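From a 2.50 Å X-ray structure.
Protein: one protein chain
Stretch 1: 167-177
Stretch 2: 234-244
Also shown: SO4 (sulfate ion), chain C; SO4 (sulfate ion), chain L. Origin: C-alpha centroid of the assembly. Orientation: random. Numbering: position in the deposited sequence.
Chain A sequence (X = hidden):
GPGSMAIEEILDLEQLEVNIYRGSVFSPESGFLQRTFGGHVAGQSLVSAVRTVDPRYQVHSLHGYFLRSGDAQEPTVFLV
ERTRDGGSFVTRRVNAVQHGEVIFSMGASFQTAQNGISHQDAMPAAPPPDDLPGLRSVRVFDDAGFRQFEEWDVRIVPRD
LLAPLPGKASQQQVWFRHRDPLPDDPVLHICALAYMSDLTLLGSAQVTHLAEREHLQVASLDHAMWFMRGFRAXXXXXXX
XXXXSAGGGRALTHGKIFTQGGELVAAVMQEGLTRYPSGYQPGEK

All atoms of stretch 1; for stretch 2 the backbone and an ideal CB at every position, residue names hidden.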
ATOM      1  N   GLY A 167     -11.509 -16.130 -10.976  1.00 45.30           N
ATOM      2  CA  GLY A 167     -11.111 -16.594  -9.678  1.00 44.79           C
ATOM      3  C   GLY A 167     -11.383 -15.676  -8.493  1.00 43.99           C
ATOM      4  O   GLY A 167     -10.998 -16.007  -7.385  1.00 43.63           O
ATOM      5  N   LYS A 168     -12.073 -14.560  -8.707  1.00 43.81           N
ATOM      6  CA  LYS A 168     -12.213 -13.549  -7.667  1.00 43.11           C
ATOM      7  C   LYS A 168     -13.332 -13.861  -6.689  1.00 43.27           C
ATOM      8  O   LYS A 168     -14.482 -14.122  -7.088  1.00 43.90           O
ATOM      9  CB  LYS A 168     -12.473 -12.178  -8.299  1.00 42.92           C
ATOM     10  CG  LYS A 168     -11.319 -11.719  -9.167  1.00 42.82           C
ATOM     11  CD  LYS A 168     -10.880 -10.311  -8.841  1.00 42.18           C
ATOM     12  CE  LYS A 168      -9.466 -10.051  -9.378  1.00 42.13           C
ATOM     13  NZ  LYS A 168      -8.797  -8.857  -8.734  1.00 41.52           N
ATOM     14  N   ALA A 169     -13.005 -13.787  -5.410  1.00 42.83           N
ATOM     15  CA  ALA A 169     -13.988 -14.084  -4.364  1.00 43.11           C
ATOM     16  C   ALA A 169     -15.036 -12.955  -4.142  1.00 43.11           C
ATOM     17  O   ALA A 169     -16.199 -13.228  -3.834  1.00 43.71           O
ATOM     18  CB  ALA A 169     -13.268 -14.393  -3.053  1.00 42.78           C
ATOM     19  N   SER A 170     -14.639 -11.704  -4.315  1.00 42.54           N
ATOM     20  CA  SER A 170     -15.365 -10.629  -3.711  1.00 42.45           C
ATOM     21  C   SER A 170     -15.049  -9.320  -4.396  1.00 42.01           C
ATOM     22  O   SER A 170     -14.027  -8.693  -4.120  1.00 41.43           O
ATOM     23  CB  SER A 170     -14.974 -10.574  -2.236  1.00 42.18           C
ATOM     24  OG  SER A 170     -15.918  -9.880  -1.464  1.00 42.42           O
ATOM     25  N   GLN A 171     -15.935  -8.909  -5.291  1.00 42.39           N
ATOM     26  CA  GLN A 171     -15.775  -7.678  -6.065  1.00 42.13           C
ATOM     27  C   GLN A 171     -16.931  -6.779  -5.745  1.00 42.36           C
ATOM     28  O   GLN A 171     -18.039  -7.233  -5.436  1.00 42.98           O
ATOM     29  CB  GLN A 171     -15.790  -7.931  -7.607  1.00 42.54           C
ATOM     30  CG  GLN A 171     -14.513  -8.532  -8.170  1.00 42.39           C
ATOM     31  CD  GLN A 171     -14.680  -9.021  -9.600  1.00 43.07           C
ATOM     32  OE1 GLN A 171     -14.690 -10.229  -9.856  1.00 43.54           O
ATOM     33  NE2 GLN A 171     -14.807  -8.089 -10.539  1.00 43.21           N
ATOM     34  N   GLN A 172     -16.678  -5.490  -5.860  1.00 41.97           N
ATOM     35  CA  GLN A 172     -17.747  -4.534  -5.768  1.00 42.25           C
ATOM     36  C   GLN A 172     -17.425  -3.299  -6.592  1.00 41.99           C
ATOM     37  O   GLN A 172     -16.288  -2.862  -6.623  1.00 41.43           O
ATOM     38  CB  GLN A 172     -17.995  -4.187  -4.320  1.00 42.16           C
ATOM     39  CG  GLN A 172     -18.840  -2.955  -4.147  1.00 42.37           C
ATOM     40  CD  GLN A 172     -19.410  -2.837  -2.758  1.00 42.67           C
ATOM     41  OE1 GLN A 172     -20.556  -3.214  -2.558  1.00 43.45           O
ATOM     42  NE2 GLN A 172     -18.620  -2.337  -1.786  1.00 42.19           N
ATOM     43  N   GLN A 173     -18.434  -2.767  -7.278  1.00 42.50           N
ATOM     44  CA  GLN A 173     -18.289  -1.541  -8.050  1.00 42.38           C
ATOM     45  C   GLN A 173     -19.264  -0.479  -7.592  1.00 42.60           C
ATOM     46  O   GLN A 173     -20.468  -0.739  -7.497  1.00 43.29           O
ATOM     47  CB  GLN A 173     -18.429  -1.835  -9.541  1.00 42.88           C
ATOM     48  CG  GLN A 173     -17.132  -2.383 -10.107  1.00 42.59           C
ATOM     49  CD  GLN A 173     -17.300  -3.088 -11.429  1.00 43.29           C
ATOM     50  OE1 GLN A 173     -18.425  -3.276 -11.908  1.00 44.01           O
ATOM     51  NE2 GLN A 173     -16.182  -3.475 -12.041  1.00 43.20           N
ATOM     52  N   VAL A 174     -18.724   0.710  -7.302  1.00 42.13           N
ATOM     53  CA  VAL A 174     -19.511   1.862  -6.870  1.00 42.34           C
ATOM     54  C   VAL A 174     -19.176   3.122  -7.661  1.00 42.19           C
ATOM     55  O   VAL A 174     -18.007   3.465  -7.823  1.00 41.67           O
ATOM     56  CB  VAL A 174     -19.285   2.170  -5.376  1.00 42.04           C
ATOM     57  CG1 VAL A 174     -20.342   3.147  -4.896  1.00 42.51           C
ATOM     58  CG2 VAL A 174     -19.344   0.897  -4.552  1.00 42.14           C
ATOM     59  N   TRP A 175     -20.201   3.820  -8.134  1.00 42.75           N
ATOM     60  CA  TRP A 175     -20.009   5.146  -8.717  1.00 42.69           C
ATOM     61  C   TRP A 175     -20.289   6.191  -7.692  1.00 42.62           C
ATOM     62  O   TRP A 175     -21.261   6.118  -6.972  1.00 43.06           O
ATOM     63  CB  TRP A 175     -20.970   5.382  -9.849  1.00 43.44           C
ATOM     64  CG  TRP A 175     -20.700   4.653 -11.116  1.00 43.70           C
ATOM     65  CD1 TRP A 175     -21.248   3.462 -11.530  1.00 44.23           C
ATOM     66  CD2 TRP A 175     -19.846   5.086 -12.216  1.00 43.64           C
ATOM     67  NE1 TRP A 175     -20.785   3.123 -12.765  1.00 44.48           N
ATOM     68  CE2 TRP A 175     -19.941   4.058 -13.232  1.00 44.17           C
ATOM     69  CE3 TRP A 175     -19.054   6.188 -12.448  1.00 43.34           C
ATOM     70  CZ2 TRP A 175     -19.258   4.141 -14.426  1.00 44.41           C
ATOM     71  CZ3 TRP A 175     -18.340   6.261 -13.637  1.00 43.56           C
ATOM     72  CH2 TRP A 175     -18.444   5.258 -14.610  1.00 44.10           C
ATOM     73  N   PHE A 176     -19.455   7.206  -7.644  1.00 42.20           N
ATOM     74  CA  PHE A 176     -19.658   8.283  -6.689  1.00 42.21           C
ATOM     75  C   PHE A 176     -19.315   9.620  -7.289  1.00 42.18           C
ATOM     76  O   PHE A 176     -18.503   9.718  -8.206  1.00 41.98           O
ATOM     77  CB  PHE A 176     -18.906   8.051  -5.346  1.00 41.75           C
ATOM     78  CG  PHE A 176     -17.383   8.007  -5.453  1.00 41.12           C
ATOM     79  CD1 PHE A 176     -16.586   9.091  -5.047  1.00 40.90           C
ATOM     80  CD2 PHE A 176     -16.716   6.851  -5.903  1.00 40.86           C
ATOM     81  CE1 PHE A 176     -15.184   9.026  -5.109  1.00 40.47           C
ATOM     82  CE2 PHE A 176     -15.307   6.805  -5.988  1.00 40.42           C
ATOM     83  CZ  PHE A 176     -14.550   7.891  -5.579  1.00 40.25           C
ATOM     84  N   ARG A 177     -19.932  10.655  -6.739  1.00 42.49           N
ATOM     85  CA  ARG A 177     -19.794  11.993  -7.247  1.00 42.60           C
ATOM     86  C   ARG A 177     -20.278  12.948  -6.154  1.00 42.86           C
ATOM     87  O   ARG A 177     -21.331  12.721  -5.554  1.00 43.35           O
ATOM     88  CB  ARG A 177     -20.641  12.123  -8.523  1.00 43.17           C
ATOM     89  CG  ARG A 177     -20.847  13.545  -8.994  1.00 43.51           C
ATOM     90  CD  ARG A 177     -21.670  13.637 -10.279  1.00 44.17           C
ATOM     91  NE  ARG A 177     -23.105  13.546 -10.082  1.00 44.89           N
ATOM     92  CZ  ARG A 177     -24.020  13.799 -11.023  1.00 45.67           C
ATOM     93  NH1 ARG A 177     -23.660  14.168 -12.258  1.00 45.82           N
ATOM     94  NH2 ARG A 177     -25.310  13.672 -10.738  1.00 46.42           N
ATOM     95  N   UNK A 234     -16.322  16.252  -8.171  1.00 45.83           N
ATOM     96  CA  UNK A 234     -17.695  16.633  -8.493  1.00 46.04           C
ATOM     97  C   UNK A 234     -18.169  16.109  -9.882  1.00 46.60           C
ATOM     98  O   UNK A 234     -19.235  16.509 -10.383  1.00 46.94           O
ATOM     99  CB  UNK A 234     -17.812  18.158  -8.449  1.00 46.04           C
ATOM    100  N   UNK A 235     -17.379  15.209 -10.472  1.00 46.71           N
ATOM    101  CA  UNK A 235     -17.760  14.473 -11.685  1.00 47.22           C
ATOM    102  C   UNK A 235     -17.724  12.991 -11.367  1.00 46.75           C
ATOM    103  O   UNK A 235     -17.096  12.590 -10.394  1.00 46.14           O
ATOM    104  CB  UNK A 235     -16.836  14.802 -12.859  1.00 47.22           C
ATOM    105  N   UNK A 236     -18.391  12.172 -12.168  1.00 47.09           N
ATOM    106  CA  UNK A 236     -18.452  10.754 -11.865  1.00 46.73           C
ATOM    107  C   UNK A 236     -17.084  10.087 -11.810  1.00 46.59           C
ATOM    108  O   UNK A 236     -16.257  10.233 -12.737  1.00 47.14           O
ATOM    109  CB  UNK A 236     -19.323  10.046 -12.905  1.00 46.73           C
ATOM    110  N   UNK A 237     -16.853   9.384 -10.696  1.00 45.90           N
ATOM    111  CA  UNK A 237     -15.733   8.459 -10.511  1.00 45.69           C
ATOM    112  C   UNK A 237     -16.284   7.036 -10.319  1.00 45.55           C
ATOM    113  O   UNK A 237     -17.235   6.829  -9.558  1.00 45.19           O
ATOM    114  CB  UNK A 237     -14.872   8.876  -9.317  1.00 45.69           C
ATOM    115  N   UNK A 238     -15.700   6.067 -11.016  1.00 45.89           N
ATOM    116  CA  UNK A 238     -16.005   4.669 -10.773  1.00 45.80           C
ATOM    117  C   UNK A 238     -14.945   4.017  -9.905  1.00 45.30           C
ATOM    118  O   UNK A 238     -13.748   4.031 -10.222  1.00 45.39           O
ATOM    119  CB  UNK A 238     -16.138   3.915 -12.098  1.00 45.80           C
ATOM    120  N   UNK A 239     -15.410   3.456  -8.800  1.00 44.81           N
ATOM    121  CA  UNK A 239     -14.562   2.750  -7.916  1.00 44.40           C
ATOM    122  C   UNK A 239     -14.684   1.273  -8.182  1.00 44.68           C
ATOM    123  O   UNK A 239     -15.673   0.652  -7.831  1.00 44.69           O
ATOM    124  CB  UNK A 239     -14.891   3.086  -6.460  1.00 44.40           C
ATOM    125  N   UNK A 240     -13.654   0.710  -8.772  1.00 44.94           N
ATOM    126  CA  UNK A 240     -13.620  -0.711  -9.008  1.00 45.26           C
ATOM    127  C   UNK A 240     -12.829  -1.394  -7.875  1.00 44.78           C
ATOM    128  O   UNK A 240     -11.623  -1.198  -7.758  1.00 44.58           O
ATOM    129  CB  UNK A 240     -13.005  -1.013 -10.376  1.00 45.26           C
ATOM    130  N   UNK A 241     -13.549  -2.167  -7.057  1.00 44.65           N
ATOM    131  CA  UNK A 241     -13.044  -2.685  -5.775  1.00 44.20           C
ATOM    132  C   UNK A 241     -13.031  -4.194  -5.744  1.00 44.55           C
ATOM    133  O   UNK A 241     -13.728  -4.856  -6.524  1.00 45.12           O
ATOM    134  CB  UNK A 241     -13.890  -2.159  -4.613  1.00 44.20           C
ATOM    135  N   UNK A 242     -12.222  -4.722  -4.829  1.00 44.27           N
ATOM    136  CA  UNK A 242     -12.182  -6.145  -4.565  1.00 44.58           C
ATOM    137  C   UNK A 242     -11.568  -6.439  -3.204  1.00 44.17           C
ATOM    138  O   UNK A 242     -10.824  -5.637  -2.658  1.00 43.68           O
ATOM    139  CB  UNK A 242     -11.399  -6.865  -5.665  1.00 44.58           C
ATOM    140  N   UNK A 243     -11.889  -7.604  -2.670  1.00 44.44           N
ATOM    141  CA  UNK A 243     -11.292  -8.095  -1.457  1.00 44.22           C
ATOM    142  C   UNK A 243     -10.634  -9.408  -1.803  1.00 44.70           C
ATOM    143  O   UNK A 243     -11.282 -10.434  -1.814  1.00 45.22           O
ATOM    144  CB  UNK A 243     -12.318  -8.247  -0.332  1.00 44.22           C
ATOM    145  N   UNK A 244      -9.327  -9.376  -2.105  1.00 44.58           N
ATOM    146  CA  UNK A 244      -8.710 -10.605  -2.564  1.00 45.09           C
ATOM    147  C   UNK A 244      -8.576 -11.647  -1.465  1.00 45.23           C
ATOM    148  O   UNK A 244      -8.352 -12.809  -1.762  1.00 45.79           O
ATOM    149  CB  UNK A 244      -7.332 -10.301  -3.155  1.00 45.09           C
TER
HETATM  150  S   SO4 C 282     -26.674  15.138 -14.372  1.00 73.40           S
HETATM  151  O1  SO4 C 282     -25.371  14.843 -15.065  1.00 63.86           O
HETATM  152  O2  SO4 C 282     -27.588  13.944 -14.327  1.00 63.22           O
HETATM  153  O3  SO4 C 282     -26.470  15.620 -12.966  1.00 69.09           O
HETATM  154  O4  SO4 C 282     -27.328  16.230 -15.147  1.00 78.76           O
HETATM  155  S   SO4 L 286      -5.878  -6.954  -9.707  1.00 57.00           S
HETATM  156  O1  SO4 L 286      -5.124  -5.777  -9.170  1.00 45.44           O
HETATM  157  O2  SO4 L 286      -5.363  -8.245  -9.077  1.00 47.27           O
HETATM  158  O3  SO4 L 286      -7.341  -6.711  -9.465  1.00 34.03           O
HETATM  159  O4  SO4 L 286      -5.596  -7.016 -11.190  1.00 53.32           O

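The strand starting at 237 runs antiparallel to strand 171-177, their directions 160° apart. Successive side chains of an extended strand point to opposite faces, so 238, 240 and 242 share the face of Trp175, Gln173 and Gln171, and 237, 239 and 241 that of Phe176, Val174 and Gln172.

At 234 and 235, CA-to-CB points away and nothing of stretch 1 lies within 5.5 Å of the ideal CB; many residues would suit. They are Asp234 and Glu235.

Position 236 points sideways, its ideal CB 3.9 Å from Trp175 CE3 and 5.0 Å from Arg177 CB. A long apolar or aromatic side chain could cover both. Trp236 does so: its CE3 lies 3.8 Å from Trp175 CB, and Arg177 CD stands 3.9 Å from the centroid of its five-membered ring, 9° off the normal.

At 237 the ideal CB is 3.9 Å from Phe176 CZ, which suits an apolar side chain, aliphatic or aromatic. Leu237 sets CB over the ring, 4.0 Å from its centroid, and brings CD1 to 3.4 Å from Phe176 CE1. Its N donates to Phe176 O and its O accepts from Phe176 N, both at 3.0 Å.

At 238 the ideal CB is 3.6 Å from Trp175 CZ3, so an apolar residue could pack on the indole. In Leu238, CB is 3.6 Å from the centroid of the six-membered ring, 9° off its normal, a CH-pi contact.

At 239 the ideal CB is 3.8 Å from Phe176 CE2; apolar or aromatic residues would suit. Tyr239 places CB at the edge of the Phe176 ring, and its end leads away. Its N donates to Val174 O at 2.8 Å.

The ideal CB of 240 is 4.4 Å from Gln173 NE2, a donor that invites a short acceptor: Asp, Asn or perhaps Glu. Asp240 OD1 accepts from Gln173 NE2 at 2.8 Å.

The ideal CB of 241 is 3.2 Å from Gln172 O, a tight approach, and 5.5 Å from Gln172 NE2, a donor that a long chain ending in an acceptor could reach; Gln or Glu would suit, among others. Gln241 OE1 accepts from Gln172 NE2 at 3.0 Å.

At 242 the ideal CB is 3.6 Å from Ser170 O and 4.5 Å from Lys168 NZ, suiting a small polar residue. Ser242 OG joins Lys168 NZ through a water.

Position 243 points sideways; several modest residues would do. Ser243 N donates to Ser170 O at 2.8 Å.

Position 244 points away, its phi of -70° compatible with proline among others: Pro244.

Stretch 2 (234-244) DEWLLYDQSSP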
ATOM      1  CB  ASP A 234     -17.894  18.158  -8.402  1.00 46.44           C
ATOM      2  CG  ASP A 234     -16.811  18.949  -9.132  1.00 47.12           C
ATOM      3  OD1 ASP A 234     -15.940  18.329  -9.784  1.00 47.29           O
ATOM      4  OD2 ASP A 234     -16.816  20.190  -9.014  1.00 47.51           O
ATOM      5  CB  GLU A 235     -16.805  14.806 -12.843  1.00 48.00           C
ATOM      6  CG  GLU A 235     -17.108  16.155 -13.508  1.00 48.75           C
ATOM      7  CD  GLU A 235     -16.191  16.499 -14.694  1.00 49.65           C
ATOM      8  OE1 GLU A 235     -15.266  15.687 -15.060  1.00 49.68           O
ATOM      9  OE2 GLU A 235     -16.439  17.592 -15.291  1.00 50.37           O
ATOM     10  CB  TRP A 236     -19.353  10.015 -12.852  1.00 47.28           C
ATOM     11  CG  TRP A 236     -20.835  10.273 -12.636  1.00 47.22           C
ATOM     12  CD1 TRP A 236     -21.703  10.946 -13.473  1.00 47.83           C
ATOM     13  CD2 TRP A 236     -21.666   9.833 -11.501  1.00 46.54           C
ATOM     14  NE1 TRP A 236     -22.957  10.966 -12.947  1.00 47.54           N
ATOM     15  CE2 TRP A 236     -23.008  10.326 -11.769  1.00 46.78           C
ATOM     16  CE3 TRP A 236     -21.428   9.116 -10.327  1.00 45.83           C
ATOM     17  CZ2 TRP A 236     -24.064  10.117 -10.891  1.00 46.30           C
ATOM     18  CZ3 TRP A 236     -22.493   8.910  -9.451  1.00 45.40           C
ATOM     19  CH2 TRP A 236     -23.793   9.408  -9.735  1.00 45.62           C
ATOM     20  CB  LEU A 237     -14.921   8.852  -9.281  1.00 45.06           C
ATOM     21  CG  LEU A 237     -14.355  10.256  -9.261  1.00 45.19           C
ATOM     22  CD1 LEU A 237     -13.884  10.610  -7.869  1.00 44.57           C
ATOM     23  CD2 LEU A 237     -13.250  10.429 -10.315  1.00 45.75           C
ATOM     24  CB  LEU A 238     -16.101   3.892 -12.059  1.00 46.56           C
ATOM     25  CG  LEU A 238     -16.162   2.351 -11.980  1.00 46.65           C
ATOM     26  CD1 LEU A 238     -17.521   1.877 -11.485  1.00 46.55           C
ATOM     27  CD2 LEU A 238     -15.881   1.787 -13.351  1.00 47.51           C
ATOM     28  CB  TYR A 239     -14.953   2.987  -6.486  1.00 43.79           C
ATOM     29  CG  TYR A 239     -13.785   2.914  -5.556  1.00 43.35           C
ATOM     30  CD1 TYR A 239     -12.541   2.383  -5.949  1.00 43.47           C
ATOM     31  CD2 TYR A 239     -13.912   3.368  -4.261  1.00 42.86           C
ATOM     32  CE1 TYR A 239     -11.461   2.349  -5.054  1.00 43.07           C
ATOM     33  CE2 TYR A 239     -12.844   3.332  -3.363  1.00 42.51           C
ATOM     34  CZ  TYR A 239     -11.625   2.852  -3.743  1.00 42.60           C
ATOM     35  OH  TYR A 239     -10.625   2.900  -2.785  1.00 42.26           O
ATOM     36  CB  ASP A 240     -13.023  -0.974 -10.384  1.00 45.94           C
ATOM     37  CG  ASP A 240     -13.043  -2.403 -10.753  1.00 46.40           C
ATOM     38  OD1 ASP A 240     -13.970  -3.121 -10.362  1.00 46.47           O
ATOM     39  OD2 ASP A 240     -12.116  -2.806 -11.438  1.00 46.75           O
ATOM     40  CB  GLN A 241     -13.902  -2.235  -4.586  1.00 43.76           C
ATOM     41  CG  GLN A 241     -14.268  -0.779  -4.554  1.00 43.49           C
ATOM     42  CD  GLN A 241     -15.227  -0.444  -3.413  1.00 43.13           C
ATOM     43  OE1 GLN A 241     -16.118  -1.224  -3.095  1.00 43.27           O
ATOM     44  NE2 GLN A 241     -15.051   0.724  -2.804  1.00 42.74           N
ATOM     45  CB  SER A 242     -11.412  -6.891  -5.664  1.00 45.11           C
ATOM     46  OG  SER A 242     -10.107  -7.292  -5.253  1.00 44.92           O
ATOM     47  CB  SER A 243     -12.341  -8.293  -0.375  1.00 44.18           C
ATOM     48  OG  SER A 243     -11.734  -8.695   0.842  1.00 44.02           O
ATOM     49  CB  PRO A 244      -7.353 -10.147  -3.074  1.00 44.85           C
ATOM     50  CG  PRO A 244      -7.074  -8.890  -2.367  1.00 44.17           C
ATOM     51  CD  PRO A 244      -8.386  -8.240  -2.122  1.00 44.05           C
TER
HETATM   52  O   HOH W   1      -8.696  -9.110  -6.127  1.00  7.46           O
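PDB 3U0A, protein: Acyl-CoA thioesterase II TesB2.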